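Local coordinates for protein membrane-bound protease PH1510 (PDB 3WWV) that is a membrane-bound serine protease that cleaves substrates preferentially near hydrophobic or aromatic amino acids, represented here by its C-terminal OB-fold domain, at residues Glu9-Ile14 with Val52-Gly57; Glu19-Glu24 with Gly42-Gly47; Glu32-Arg37 with Leu58-Val63; Lys46-Arg51 with Val62-Lys67. All coordinates share one frame; numbering follows the deposited sequence.

Contact 1 of 4, residues Glu9-Ile14 with Val52-Gly57; sequences EMIGLI and VVDMDG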
loop_
_atom_site.group_PDB
_atom_site.type_symbol
_atom_site.label_atom_id
_atom_site.label_comp_id
_atom_site.label_asym_id
_atom_site.label_seq_id
_atom_site.Cartn_x
_atom_site.Cartn_y
_atom_site.Cartn_z
ATOM N N GLU A 9 0.478 -7.487 -9.195
ATOM C CA GLU A 9 0.594 -8.744 -8.473
ATOM C C GLU A 9 1.136 -8.523 -7.069
ATOM O O GLU A 9 0.760 -9.236 -6.142
ATOM C CB GLU A 9 1.505 -9.720 -9.227
ATOM C CG GLU A 9 1.230 -9.825 -10.719
ATOM C CD GLU A 9 2.177 -10.786 -11.423
ATOM O OE1 GLU A 9 2.831 -10.363 -12.402
ATOM O OE2 GLU A 9 2.280 -11.960 -10.993
ATOM N N MET A 10 2.013 -7.536 -6.912
ATOM C CA MET A 10 2.751 -7.356 -5.655
ATOM C C MET A 10 2.136 -6.332 -4.703
ATOM O O MET A 10 2.225 -6.491 -3.484
ATOM C CB MET A 10 4.218 -6.974 -5.918
ATOM C CG MET A 10 5.006 -7.955 -6.778
ATOM S SD MET A 10 4.892 -9.635 -6.162
ATOM C CE MET A 10 5.786 -9.532 -4.609
ATOM N N ILE A 11 1.526 -5.289 -5.257
ATOM C CA ILE A 11 1.046 -4.180 -4.456
ATOM C C ILE A 11 -0.123 -4.605 -3.555
ATOM O O ILE A 11 -1.077 -5.248 -4.000
ATOM C CB ILE A 11 0.746 -2.937 -5.335
ATOM C CG1 ILE A 11 2.064 -2.381 -5.886
ATOM C CG2 ILE A 11 0.037 -1.853 -4.534
ATOM C CD1 ILE A 11 1.914 -1.245 -6.875
ATOM N N GLY A 12 -0.020 -4.278 -2.272
ATOM C CA GLY A 12 -1.045 -4.656 -1.305
ATOM C C GLY A 12 -0.705 -5.873 -0.472
ATOM O O GLY A 12 -1.310 -6.083 0.574
ATOM N N LEU A 13 0.249 -6.683 -0.930
ATOM C CA LEU A 13 0.650 -7.892 -0.191
ATOM C C LEU A 13 1.407 -7.566 1.095
ATOM O O LEU A 13 2.021 -6.499 1.216
ATOM C CB LEU A 13 1.514 -8.820 -1.059
ATOM C CG LEU A 13 0.843 -9.517 -2.250
ATOM C CD1 LEU A 13 1.842 -10.349 -3.038
ATOM C CD2 LEU A 13 -0.341 -10.371 -1.811
ATOM N N ILE A 14 1.371 -8.503 2.041
ATOM C CA ILE A 14 2.151 -8.407 3.270
ATOM C C ILE A 14 3.402 -9.283 3.136
ATOM O O ILE A 14 3.372 -10.330 2.491
ATOM C CB ILE A 14 1.304 -8.765 4.524
ATOM C CG1 ILE A 14 1.926 -8.186 5.798
ATOM C CG2 ILE A 14 1.097 -10.272 4.647
ATOM C CD1 ILE A 14 1.044 -8.291 7.034
ATOM N N VAL A 52 3.262 -3.950 0.946
ATOM C CA VAL A 52 3.813 -3.510 -0.342
ATOM C C VAL A 52 2.932 -2.405 -0.948
ATOM O O VAL A 52 1.754 -2.635 -1.201
ATOM C CB VAL A 52 3.977 -4.684 -1.346
ATOM C CG1 VAL A 52 4.740 -4.231 -2.585
ATOM C CG2 VAL A 52 4.682 -5.875 -0.699
ATOM N N VAL A 53 3.498 -1.218 -1.174
ATOM C CA VAL A 53 2.709 -0.060 -1.630
ATOM C C VAL A 53 3.025 0.390 -3.057
ATOM O O VAL A 53 2.215 1.087 -3.689
ATOM C CB VAL A 53 2.791 1.150 -0.659
ATOM C CG1 VAL A 53 2.226 0.779 0.710
ATOM C CG2 VAL A 53 4.218 1.676 -0.528
ATOM N N ASP A 54 4.194 -0.004 -3.561
ATOM C CA ASP A 54 4.635 0.351 -4.916
ATOM C C ASP A 54 5.779 -0.553 -5.337
ATOM O O ASP A 54 6.225 -1.396 -4.564
ATOM C CB ASP A 54 5.093 1.814 -4.967
ATOM C CG ASP A 54 5.035 2.409 -6.362
ATOM O OD1 ASP A 54 4.592 1.739 -7.327
ATOM O OD2 ASP A 54 5.442 3.576 -6.494
ATOM N N MET A 55 6.254 -0.367 -6.564
ATOM C CA MET A 55 7.383 -1.125 -7.083
ATOM C C MET A 55 8.262 -0.245 -7.958
ATOM O O MET A 55 7.767 0.543 -8.756
ATOM C CB MET A 55 6.900 -2.328 -7.881
ATOM C CG MET A 55 7.716 -3.577 -7.629
ATOM S SD MET A 55 7.242 -4.945 -8.692
ATOM C CE MET A 55 5.498 -4.993 -8.371
ATOM N N ASP A 56 9.570 -0.403 -7.788
ATOM C CA ASP A 56 10.587 0.332 -8.520
ATOM C C ASP A 56 11.490 -0.699 -9.186
ATOM O O ASP A 56 12.401 -1.242 -8.551
ATOM C CB ASP A 56 11.408 1.171 -7.537
ATOM C CG ASP A 56 12.247 2.236 -8.221
ATOM O OD1 ASP A 56 12.062 2.491 -9.436
ATOM O OD2 ASP A 56 13.085 2.838 -7.523
ATOM N N GLY A 57 11.244 -0.973 -10.463
ATOM C CA GLY A 57 11.926 -2.074 -11.132
ATOM C C GLY A 57 11.580 -3.359 -10.405
ATOM O O GLY A 57 10.410 -3.685 -10.257
#

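Contact 2 of 4, residues Glu19-Glu24 with Gly42-Gly47; sequences EELNPE and GKIEKG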
loop_
_atom_site.group_PDB
_atom_site.type_symbol
_atom_site.label_atom_id
_atom_site.label_comp_id
_atom_site.label_asym_id
_atom_site.label_seq_id
_atom_site.Cartn_x
_atom_site.Cartn_y
_atom_site.Cartn_z
ATOM N N GLU A 19 16.072 -9.163 5.886
ATOM C CA GLU A 19 17.287 -8.388 6.099
ATOM C C GLU A 19 16.915 -6.912 6.266
ATOM O O GLU A 19 16.348 -6.306 5.355
ATOM C CB GLU A 19 18.264 -8.580 4.933
ATOM C CG GLU A 19 19.512 -7.721 5.028
ATOM C CD GLU A 19 20.447 -7.923 3.852
ATOM O OE1 GLU A 19 21.259 -8.872 3.893
ATOM O OE2 GLU A 19 20.378 -7.131 2.892
ATOM N N GLU A 20 17.249 -6.351 7.429
ATOM C CA GLU A 20 16.843 -4.994 7.831
ATOM C C GLU A 20 16.801 -3.991 6.683
ATOM O O GLU A 20 17.758 -3.876 5.906
ATOM C CB GLU A 20 17.736 -4.459 8.962
ATOM C CG GLU A 20 17.286 -3.127 9.543
ATOM C CD GLU A 20 18.182 -2.640 10.670
ATOM O OE1 GLU A 20 19.340 -2.234 10.399
ATOM O OE2 GLU A 20 17.713 -2.643 11.832
ATOM N N LEU A 21 15.680 -3.273 6.605
ATOM C CA LEU A 21 15.489 -2.181 5.652
ATOM C C LEU A 21 16.041 -0.893 6.238
ATOM O O LEU A 21 15.444 -0.316 7.143
ATOM C CB LEU A 21 14.000 -2.015 5.335
ATOM C CG LEU A 21 13.363 -2.897 4.269
ATOM C CD1 LEU A 21 13.749 -4.365 4.379
ATOM C CD2 LEU A 21 11.864 -2.737 4.333
ATOM N N ASN A 22 17.180 -0.442 5.723
ATOM C CA ASN A 22 17.869 0.702 6.319
ATOM C C ASN A 22 18.414 1.778 5.366
ATOM O O ASN A 22 19.567 2.160 5.508
ATOM C CB ASN A 22 19.005 0.192 7.214
ATOM C CG ASN A 22 19.931 -0.780 6.490
ATOM O OD1 ASN A 22 20.298 -1.823 7.038
ATOM N ND2 ASN A 22 20.309 -0.447 5.253
ATOM N N PRO A 23 17.593 2.293 4.413
ATOM C CA PRO A 23 16.183 2.018 4.108
ATOM C C PRO A 23 16.007 0.831 3.150
ATOM O O PRO A 23 14.886 0.348 2.977
ATOM C CB PRO A 23 15.720 3.317 3.441
ATOM C CG PRO A 23 16.935 3.829 2.748
ATOM C CD PRO A 23 18.141 3.326 3.504
ATOM N N GLU A 24 17.112 0.366 2.561
ATOM C CA GLU A 24 17.110 -0.767 1.631
ATOM C C GLU A 24 17.466 -2.093 2.312
ATOM O O GLU A 24 18.227 -2.135 3.277
ATOM C CB GLU A 24 18.050 -0.493 0.447
ATOM C CG GLU A 24 17.540 0.590 -0.499
ATOM C CD GLU A 24 18.519 0.951 -1.606
ATOM O OE1 GLU A 24 19.714 1.178 -1.318
ATOM O OE2 GLU A 24 18.084 1.032 -2.778
ATOM N N GLY A 42 13.427 5.475 8.092
ATOM C CA GLY A 42 14.864 5.303 7.935
ATOM C C GLY A 42 15.299 3.858 8.134
ATOM O O GLY A 42 16.342 3.457 7.602
ATOM N N LYS A 43 14.496 3.082 8.881
ATOM C CA LYS A 43 14.873 1.725 9.310
ATOM C C LYS A 43 13.685 0.847 9.741
ATOM O O LYS A 43 12.972 1.177 10.692
ATOM C CB LYS A 43 15.905 1.793 10.446
ATOM C CG LYS A 43 16.347 0.440 10.992
ATOM C CD LYS A 43 17.062 0.585 12.326
ATOM C CE LYS A 43 18.495 1.046 12.125
ATOM N NZ LYS A 43 19.077 1.600 13.376
ATOM N N ILE A 44 13.489 -0.271 9.043
ATOM C CA ILE A 44 12.520 -1.292 9.446
ATOM C C ILE A 44 13.251 -2.611 9.742
ATOM O O ILE A 44 13.976 -3.129 8.903
ATOM C CB ILE A 44 11.400 -1.487 8.396
ATOM C CG1 ILE A 44 10.719 -0.145 8.078
ATOM C CG2 ILE A 44 10.380 -2.511 8.883
ATOM C CD1 ILE A 44 9.635 -0.233 7.021
ATOM N N GLU A 45 13.039 -3.140 10.945
ATOM C CA GLU A 45 13.865 -4.219 11.507
ATOM C C GLU A 45 13.514 -5.611 10.989
ATOM O O GLU A 45 12.407 -5.847 10.509
ATOM C CB GLU A 45 13.777 -4.218 13.043
ATOM C CG GLU A 45 14.296 -2.956 13.736
ATOM C CD GLU A 45 13.293 -1.792 13.770
ATOM O OE1 GLU A 45 12.181 -1.901 13.201
ATOM O OE2 GLU A 45 13.624 -0.750 14.377
ATOM N N LYS A 46 14.470 -6.529 11.113
ATOM C CA LYS A 46 14.285 -7.932 10.769
ATOM C C LYS A 46 13.108 -8.543 11.545
ATOM O O LYS A 46 12.956 -8.315 12.749
ATOM C CB LYS A 46 15.586 -8.689 11.045
ATOM C CG LYS A 46 15.563 -10.188 10.794
ATOM C CD LYS A 46 16.898 -10.795 11.207
ATOM C CE LYS A 46 16.835 -12.317 11.286
ATOM N NZ LYS A 46 17.019 -12.967 9.957
ATOM N N GLY A 47 12.270 -9.301 10.847
ATOM C CA GLY A 47 11.096 -9.898 11.463
ATOM C C GLY A 47 9.842 -9.039 11.428
ATOM O O GLY A 47 8.748 -9.559 11.603
HETATM O O HOH W 1 16.915 -5.767 12.391
#

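Contact 3 of 4, residues Glu32-Arg37 with Leu58-Val63; sequences ELWKAR and LTLIVV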
loop_
_atom_site.group_PDB
_atom_site.type_symbol
_atom_site.label_atom_id
_atom_site.label_comp_id
_atom_site.label_asym_id
_atom_site.label_seq_id
_atom_site.Cartn_x
_atom_site.Cartn_y
_atom_site.Cartn_z
ATOM N N GLU A 32 8.826 -16.001 -1.900
ATOM C CA GLU A 32 9.927 -15.377 -2.634
ATOM C C GLU A 32 10.694 -14.346 -1.825
ATOM O O GLU A 32 10.110 -13.564 -1.068
ATOM C CB GLU A 32 9.403 -14.667 -3.890
ATOM C CG GLU A 32 8.839 -15.545 -4.996
ATOM C CD GLU A 32 8.453 -14.719 -6.219
ATOM O OE1 GLU A 32 9.347 -14.402 -7.047
ATOM O OE2 GLU A 32 7.254 -14.377 -6.352
ATOM N N LEU A 33 12.007 -14.323 -2.026
ATOM C CA LEU A 33 12.835 -13.240 -1.523
ATOM C C LEU A 33 12.808 -12.080 -2.504
ATOM O O LEU A 33 12.967 -12.278 -3.711
ATOM C CB LEU A 33 14.272 -13.697 -1.328
ATOM C CG LEU A 33 14.621 -14.653 -0.192
ATOM C CD1 LEU A 33 16.119 -14.917 -0.239
ATOM C CD2 LEU A 33 14.214 -14.084 1.159
ATOM N N TRP A 34 12.615 -10.870 -1.978
ATOM C CA TRP A 34 12.635 -9.649 -2.779
ATOM C C TRP A 34 13.523 -8.558 -2.181
ATOM O O TRP A 34 13.620 -8.422 -0.960
ATOM C CB TRP A 34 11.225 -9.086 -2.902
ATOM C CG TRP A 34 10.361 -9.791 -3.864
ATOM C CD1 TRP A 34 9.643 -10.926 -3.645
ATOM C CD2 TRP A 34 10.080 -9.388 -5.210
ATOM N NE1 TRP A 34 8.943 -11.264 -4.773
ATOM C CE2 TRP A 34 9.195 -10.338 -5.751
ATOM C CE3 TRP A 34 10.502 -8.318 -6.013
ATOM C CZ2 TRP A 34 8.719 -10.255 -7.068
ATOM C CZ3 TRP A 34 10.025 -8.229 -7.316
ATOM C CH2 TRP A 34 9.145 -9.192 -7.830
ATOM N N LYS A 35 14.155 -7.775 -3.057
ATOM C CA LYS A 35 14.772 -6.524 -2.658
ATOM C C LYS A 35 13.635 -5.589 -2.280
ATOM O O LYS A 35 12.582 -5.597 -2.921
ATOM C CB LYS A 35 15.574 -5.917 -3.802
ATOM C CG LYS A 35 16.908 -6.582 -4.084
ATOM C CD LYS A 35 17.612 -5.903 -5.252
ATOM C CE LYS A 35 19.110 -6.178 -5.226
ATOM N NZ LYS A 35 19.910 -4.982 -5.633
ATOM N N ALA A 36 13.841 -4.794 -1.236
ATOM C CA ALA A 36 12.806 -3.889 -0.754
ATOM C C ALA A 36 13.404 -2.615 -0.182
ATOM O O ALA A 36 14.574 -2.589 0.219
ATOM C CB ALA A 36 11.913 -4.578 0.275
ATOM N N ARG A 37 12.584 -1.567 -0.157
ATOM C CA ARG A 37 12.990 -0.239 0.297
ATOM C C ARG A 37 11.811 0.366 1.060
ATOM O O ARG A 37 10.696 0.367 0.555
ATOM C CB ARG A 37 13.353 0.619 -0.927
ATOM C CG ARG A 37 13.916 1.997 -0.628
ATOM C CD ARG A 37 14.577 2.621 -1.857
ATOM N NE ARG A 37 13.623 3.165 -2.833
ATOM C CZ ARG A 37 13.572 2.842 -4.133
ATOM N NH1 ARG A 37 14.415 1.963 -4.669
ATOM N NH2 ARG A 37 12.665 3.414 -4.911
ATOM N N LEU A 58 12.596 -4.060 -9.920
ATOM C CA LEU A 58 12.414 -5.271 -9.132
ATOM C C LEU A 58 12.511 -5.028 -7.615
ATOM O O LEU A 58 12.582 -5.983 -6.829
ATOM C CB LEU A 58 13.433 -6.337 -9.567
ATOM C CG LEU A 58 13.355 -6.837 -11.014
ATOM C CD1 LEU A 58 14.568 -7.694 -11.343
ATOM C CD2 LEU A 58 12.053 -7.597 -11.279
ATOM N N THR A 59 12.515 -3.762 -7.202
ATOM C CA THR A 59 12.585 -3.415 -5.782
ATOM C C THR A 59 11.188 -3.059 -5.256
ATOM O O THR A 59 10.533 -2.155 -5.782
ATOM C CB THR A 59 13.573 -2.246 -5.530
ATOM O OG1 THR A 59 14.870 -2.595 -6.030
ATOM C CG2 THR A 59 13.695 -1.920 -4.043
ATOM N N LEU A 60 10.736 -3.771 -4.229
ATOM C CA LEU A 60 9.436 -3.482 -3.596
ATOM C C LEU A 60 9.536 -2.297 -2.641
ATOM O O LEU A 60 10.469 -2.214 -1.846
ATOM C CB LEU A 60 8.910 -4.709 -2.846
ATOM C CG LEU A 60 8.794 -5.996 -3.646
ATOM C CD1 LEU A 60 8.266 -7.119 -2.766
ATOM C CD2 LEU A 60 7.898 -5.799 -4.856
ATOM N N ILE A 61 8.577 -1.379 -2.734
ATOM C CA ILE A 61 8.498 -0.234 -1.823
ATOM C C ILE A 61 7.429 -0.546 -0.801
ATOM O O ILE A 61 6.319 -0.950 -1.146
ATOM C CB ILE A 61 8.246 1.079 -2.584
ATOM C CG1 ILE A 61 9.452 1.356 -3.492
ATOM C CG2 ILE A 61 8.044 2.260 -1.632
ATOM C CD1 ILE A 61 9.095 2.123 -4.738
ATOM N N VAL A 62 7.788 -0.403 0.470
ATOM C CA VAL A 62 6.995 -0.937 1.567
ATOM C C VAL A 62 6.899 0.106 2.666
ATOM O O VAL A 62 7.772 0.978 2.778
ATOM C CB VAL A 62 7.613 -2.236 2.144
ATOM C CG1 VAL A 62 7.764 -3.312 1.075
ATOM C CG2 VAL A 62 8.959 -1.974 2.795
ATOM N N VAL A 63 5.823 0.027 3.444
ATOM C CA VAL A 63 5.712 0.706 4.741
ATOM C C VAL A 63 5.560 -0.399 5.784
ATOM O O VAL A 63 5.159 -1.515 5.435
ATOM C CB VAL A 63 4.500 1.686 4.816
ATOM C CG1 VAL A 63 4.670 2.835 3.822
ATOM C CG2 VAL A 63 3.173 0.972 4.580
#

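Contact 4 of 4, residues Lys46-Arg51 with Val62-Lys67; sequences KGEKVR and VVRERK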
loop_
_atom_site.group_PDB
_atom_site.type_symbol
_atom_site.label_atom_id
_atom_site.label_comp_id
_atom_site.label_asym_id
_atom_site.label_seq_id
_atom_site.Cartn_x
_atom_site.Cartn_y
_atom_site.Cartn_z
ATOM N N LYS A 46 14.470 -6.529 11.113
ATOM C CA LYS A 46 14.285 -7.932 10.769
ATOM C C LYS A 46 13.108 -8.543 11.545
ATOM O O LYS A 46 12.956 -8.315 12.749
ATOM C CB LYS A 46 15.586 -8.689 11.045
ATOM C CG LYS A 46 15.563 -10.188 10.794
ATOM C CD LYS A 46 16.898 -10.795 11.207
ATOM C CE LYS A 46 16.835 -12.317 11.286
ATOM N NZ LYS A 46 17.019 -12.967 9.957
ATOM N N GLY A 47 12.270 -9.301 10.847
ATOM C CA GLY A 47 11.096 -9.898 11.463
ATOM C C GLY A 47 9.842 -9.039 11.428
ATOM O O GLY A 47 8.748 -9.559 11.603
ATOM N N GLU A 48 9.988 -7.732 11.209
ATOM C CA GLU A 48 8.822 -6.831 11.118
ATOM C C GLU A 48 7.948 -7.150 9.900
ATOM O O GLU A 48 8.443 -7.561 8.855
ATOM C CB GLU A 48 9.247 -5.350 11.089
ATOM C CG GLU A 48 10.031 -4.874 12.308
ATOM C CD GLU A 48 9.157 -4.431 13.475
ATOM O OE1 GLU A 48 9.495 -4.769 14.643
ATOM O OE2 GLU A 48 8.143 -3.728 13.232
ATOM N N LYS A 49 6.644 -6.979 10.068
ATOM C CA LYS A 49 5.673 -7.100 8.977
ATOM C C LYS A 49 5.565 -5.797 8.177
ATOM O O LYS A 49 5.450 -4.715 8.743
ATOM C CB LYS A 49 4.297 -7.487 9.533
ATOM C CG LYS A 49 4.277 -8.787 10.322
ATOM C CD LYS A 49 4.654 -9.979 9.453
ATOM C CE LYS A 49 4.905 -11.220 10.306
ATOM N NZ LYS A 49 5.436 -12.364 9.508
ATOM N N VAL A 50 5.600 -5.908 6.856
ATOM C CA VAL A 50 5.486 -4.741 5.981
ATOM C C VAL A 50 4.386 -4.928 4.945
ATOM O O VAL A 50 3.997 -6.064 4.622
ATOM C CB VAL A 50 6.816 -4.426 5.239
ATOM C CG1 VAL A 50 7.874 -3.893 6.197
ATOM C CG2 VAL A 50 7.334 -5.638 4.478
ATOM N N ARG A 51 3.914 -3.807 4.406
ATOM C CA ARG A 51 2.896 -3.789 3.366
ATOM C C ARG A 51 3.526 -3.286 2.068
ATOM O O ARG A 51 4.231 -2.288 2.089
ATOM C CB ARG A 51 1.789 -2.823 3.784
ATOM C CG ARG A 51 0.506 -2.916 2.969
ATOM C CD ARG A 51 -0.583 -3.604 3.769
ATOM N NE ARG A 51 -0.852 -4.937 3.266
ATOM C CZ ARG A 51 -1.578 -5.852 3.900
ATOM N NH1 ARG A 51 -2.097 -5.599 5.094
ATOM N NH2 ARG A 51 -1.773 -7.035 3.341
ATOM N N VAL A 62 7.788 -0.403 0.470
ATOM C CA VAL A 62 6.995 -0.937 1.567
ATOM C C VAL A 62 6.899 0.106 2.666
ATOM O O VAL A 62 7.772 0.978 2.778
ATOM C CB VAL A 62 7.613 -2.236 2.144
ATOM C CG1 VAL A 62 7.764 -3.312 1.075
ATOM C CG2 VAL A 62 8.959 -1.974 2.795
ATOM N N VAL A 63 5.823 0.027 3.444
ATOM C CA VAL A 63 5.712 0.706 4.741
ATOM C C VAL A 63 5.560 -0.399 5.784
ATOM O O VAL A 63 5.159 -1.515 5.435
ATOM C CB VAL A 63 4.500 1.686 4.816
ATOM C CG1 VAL A 63 4.670 2.835 3.822
ATOM C CG2 VAL A 63 3.173 0.972 4.580
ATOM N N ARG A 64 5.876 -0.128 7.050
ATOM C CA ARG A 64 5.560 -1.134 8.066
ATOM C C ARG A 64 4.063 -1.244 8.233
ATOM O O ARG A 64 3.336 -0.259 8.103
ATOM C CB ARG A 64 6.251 -0.933 9.422
ATOM C CG ARG A 64 6.521 0.489 9.868
ATOM C CD ARG A 64 6.787 0.535 11.374
ATOM N NE ARG A 64 7.581 -0.582 11.866
ATOM C CZ ARG A 64 8.894 -0.542 12.078
ATOM N NH1 ARG A 64 9.587 0.560 11.851
ATOM N NH2 ARG A 64 9.518 -1.618 12.517
ATOM N N GLU A 65 3.612 -2.462 8.492
ATOM C CA GLU A 65 2.200 -2.737 8.640
ATOM C C GLU A 65 1.625 -1.886 9.792
ATOM O O GLU A 65 2.254 -1.748 10.844
ATOM C CB GLU A 65 2.012 -4.244 8.864
ATOM C CG GLU A 65 0.584 -4.712 9.112
ATOM C CD GLU A 65 -0.335 -4.559 7.911
ATOM O OE1 GLU A 65 0.016 -3.847 6.944
ATOM O OE2 GLU A 65 -1.432 -5.152 7.944
ATOM N N ARG A 66 0.457 -1.295 9.572
ATOM C CA ARG A 66 -0.216 -0.503 10.606
ATOM C C ARG A 66 -0.774 -1.350 11.754
ATOM O O ARG A 66 -1.256 -2.469 11.541
ATOM C CB ARG A 66 -1.328 0.343 9.995
ATOM C CG ARG A 66 -0.844 1.339 8.954
ATOM C CD ARG A 66 -0.405 2.646 9.588
ATOM N NE ARG A 66 -0.057 3.607 8.550
ATOM C CZ ARG A 66 -0.241 4.922 8.628
ATOM N NH1 ARG A 66 -0.783 5.477 9.707
ATOM N NH2 ARG A 66 0.128 5.684 7.611
ATOM N N LYS A 67 -0.707 -0.784 12.965
ATOM C CA LYS A 67 -1.136 -1.426 14.223
ATOM C C LYS A 67 -0.516 -2.811 14.408
ATOM O O LYS A 67 0.710 -2.954 14.472
ATOM C CB LYS A 67 -2.671 -1.489 14.363
ATOM C CG LYS A 67 -3.466 -0.369 13.690
ATOM C CD LYS A 67 -3.199 1.013 14.275
ATOM C CE LYS A 67 -3.971 2.080 13.504
ATOM N NZ LYS A 67 -3.221 3.363 13.387
#

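Contact 1 of 4, residues Glu9-Ile14 with Val52-Gly57
With CG of M10 turned anti to its own carbonyl carbon (chi1 -57°) and M55 bent at its last torsion (chi3 -53°), the methyl CE of M55 comes to rest 3.4 Å from M10 CG. The two methionine chains cross obliquely, and the same methyl also touches M10 CB. This packing fastens the N-terminal helical turn and the type II turn M10-L13 to strand 49-56 of the OB-fold domain. G12 occupies the third position of the turn; at its positive phi of 100° a CB would run into the preceding carbonyl, so the backbone itself favours glycine. The turn reaches the strand through two bonds at V52: G12 N donates to V52 O at 2.6 Å, and V52 N donates to L13 O at 2.8 Å. The V52 side chain points toward the turn, its CB 3.3 Å from M10 O. I11 extends the contact along the strand, where its CD1 lies 3.7 Å from D54 CA. There V53 and D54 both face I61 of strand 59-64, a classic beta bulge in strand 49-56. F40 of the second subunit packs on I11, and R66 of that subunit donates from NH2 to I11 O, which places the turn at the dimer interface. On the V52 side chain, CG2 ends 3.3 Å from L13 O.

Contact 2 of 4, residues Glu19-Glu24 with Gly42-Gly47
A single antiparallel beta bridge, the hydrogen-bonded pair L21 and I44, ties together two loops of the OB-fold domain: the one joining strands 14-19 and 24-29, and the one leading from strand 32-38 to strand 49-56. L21 N donates to I44 O at 2.9 Å, and I44 N returns a bond to L21 O at 2.7 Å. Two CA-H...O contacts flank the pair: K43 CA approaches L21 O at 3.0 Å, and N22 CA lies near G42 O. On the inner side L21 CB meets I44 CB at 4.1 Å, while V62 packs against the far end of L21, at CD2. On the outer side E20 reaches across the bridge. Its CG is anti to the backbone N (chi1 -173°) and sits 3.4 Å from I44 O. The carboxylate then lies against the aliphatic part of K43, with OE2 3.3 Å from K43 CD; the ammonium NZ of K43 is not in contact with it. An alanine in place of E20 would probably leave the CG and CD methylenes of K43 without their neighbour and deprive the water between K46 N and E20 OE2 of its acceptor, so that the K43 chain could turn more freely. E45, beside it, gives its OE1 to a salt bridge with R64. A cis peptide precedes P23, whose side chain lies about 4 Å from a bound sodium ion. The bridging water accepts from K46 N at 2.9 Å and donates to E20 OE2.

Contact 3 of 4, residues Glu32-Arg37 with Leu58-Val63
W34 and L60 form the apolar centre, their side chains crossing at about a right angle. The leucine lies over one face of the indole: L60 CD1 sits 3.4 Å above the plane of the W34 ring, offset toward the rim, while CD2 makes a CH-pi contact 4.2 Å from the centroid of the six-membered ring. The ring edge is met in its plane by the carbonyl of L58, whose O is 3.2 Å from W34 CE3. M10 packs on both W34 and L60, joining the N-terminal helix to this cluster. An alanine in place of W34 would probably strip L60 CD2 of the ring it lies over and open a gap between L60, L58 and M10. Two residues on, on the same side of the strand, A36 CB faces L60 CB and V62 CG1, continuing the inward side toward I27. The backbones run parallel here, strand 32-38 beside strand 59-64, the pairing of the third and fifth strands that is characteristic of the OB-fold. Their short axes nevertheless diverge by 49°, as expected of a strongly curled sheet. Three bonds hold the register: L60 N to K35 O at 2.9 Å, R37 N to L60 O at 2.8 Å, and V62 N to R37 O at 3.0 Å. On the opposite face of the sheet R37 CB lies near T59 CG2. The R37 side chain, its CG anti to the backbone N (chi1 -175°), lies alongside I61 and points the same way, with I61 CG1 over one face of its guanidinium and NH2 3.8 Å from I61 CD1. That same NH2 forms a salt bridge with D56 OD2.

Contact 4 of 4, residues Lys46-Arg51 with Val62-Lys67
R64 NH2 is held by two carboxylates, E48 OE2 across the contact and E45 OE1 from the preceding loop. The bond to E48 OE2 is 2.6 Å long and nearly straight at 170°; the oxygen lies close to the guanidinium plane, whereas the nitrogen approaches from above the carboxylate plane. Two acidic partners at one nitrogen would be expected to limit the rotation of the guanidinium. A second salt bridge pairs R51 with E65, whose side chains lie side by side and point the same way. R51 NH1 meets E65 OE2 at 3.0 Å, and E65 OE1 rests 3.2 Å from R51 CD, so one oxygen meets the guanidinium end and the other the aliphatic part of the arginine. The bend of E65 at chi2 (67°) places its CD to face R51. R51 NE donates to G12 O, and NH1, besides its bridge to E65, comes close to NH1 of R51 in the second subunit, a like-charge approach that E65 and its counterpart in that subunit may offset. The backbones pair antiparallel: R51 N donates to V63 O at 2.8 Å, V63 N returns to R51 O, and E65 N reaches K49 O at 2.9 Å. V50 and R64 form the non-hydrogen-bonded pair between. Inside, V50 CB meets V62 CB at 3.9 Å. Since V50 also bonds through its backbone to G15 of strand 14-19, this hairpin of strands 49-56 and 59-64 is joined to the first strand, the closure by which an OB-fold becomes a barrel.

All four contacts lie within one NfeD-like C-terminal domain. Contacts 1 and 3, their centres 7 Å apart, meet through the paired strands 49-56 and 59-64; contact 4, at the opposite end of the same hairpin, lies about 13 Å from contact 1 and 12 Å from contact 3 between centres. Contact 2 joins two loops on the other side of the chain's centre from contact 1, 16 Å away between centres, and is nested along the chain inside the loop contact 1 closes. Contacts 2 and 4 share K46, G47 and the E45-R64 salt bridge; contacts 3 and 4 share V62 and V63. Contacts 1 and 4 both touch the second subunit, so strand 49-56 serves barrel closure and dimer packing.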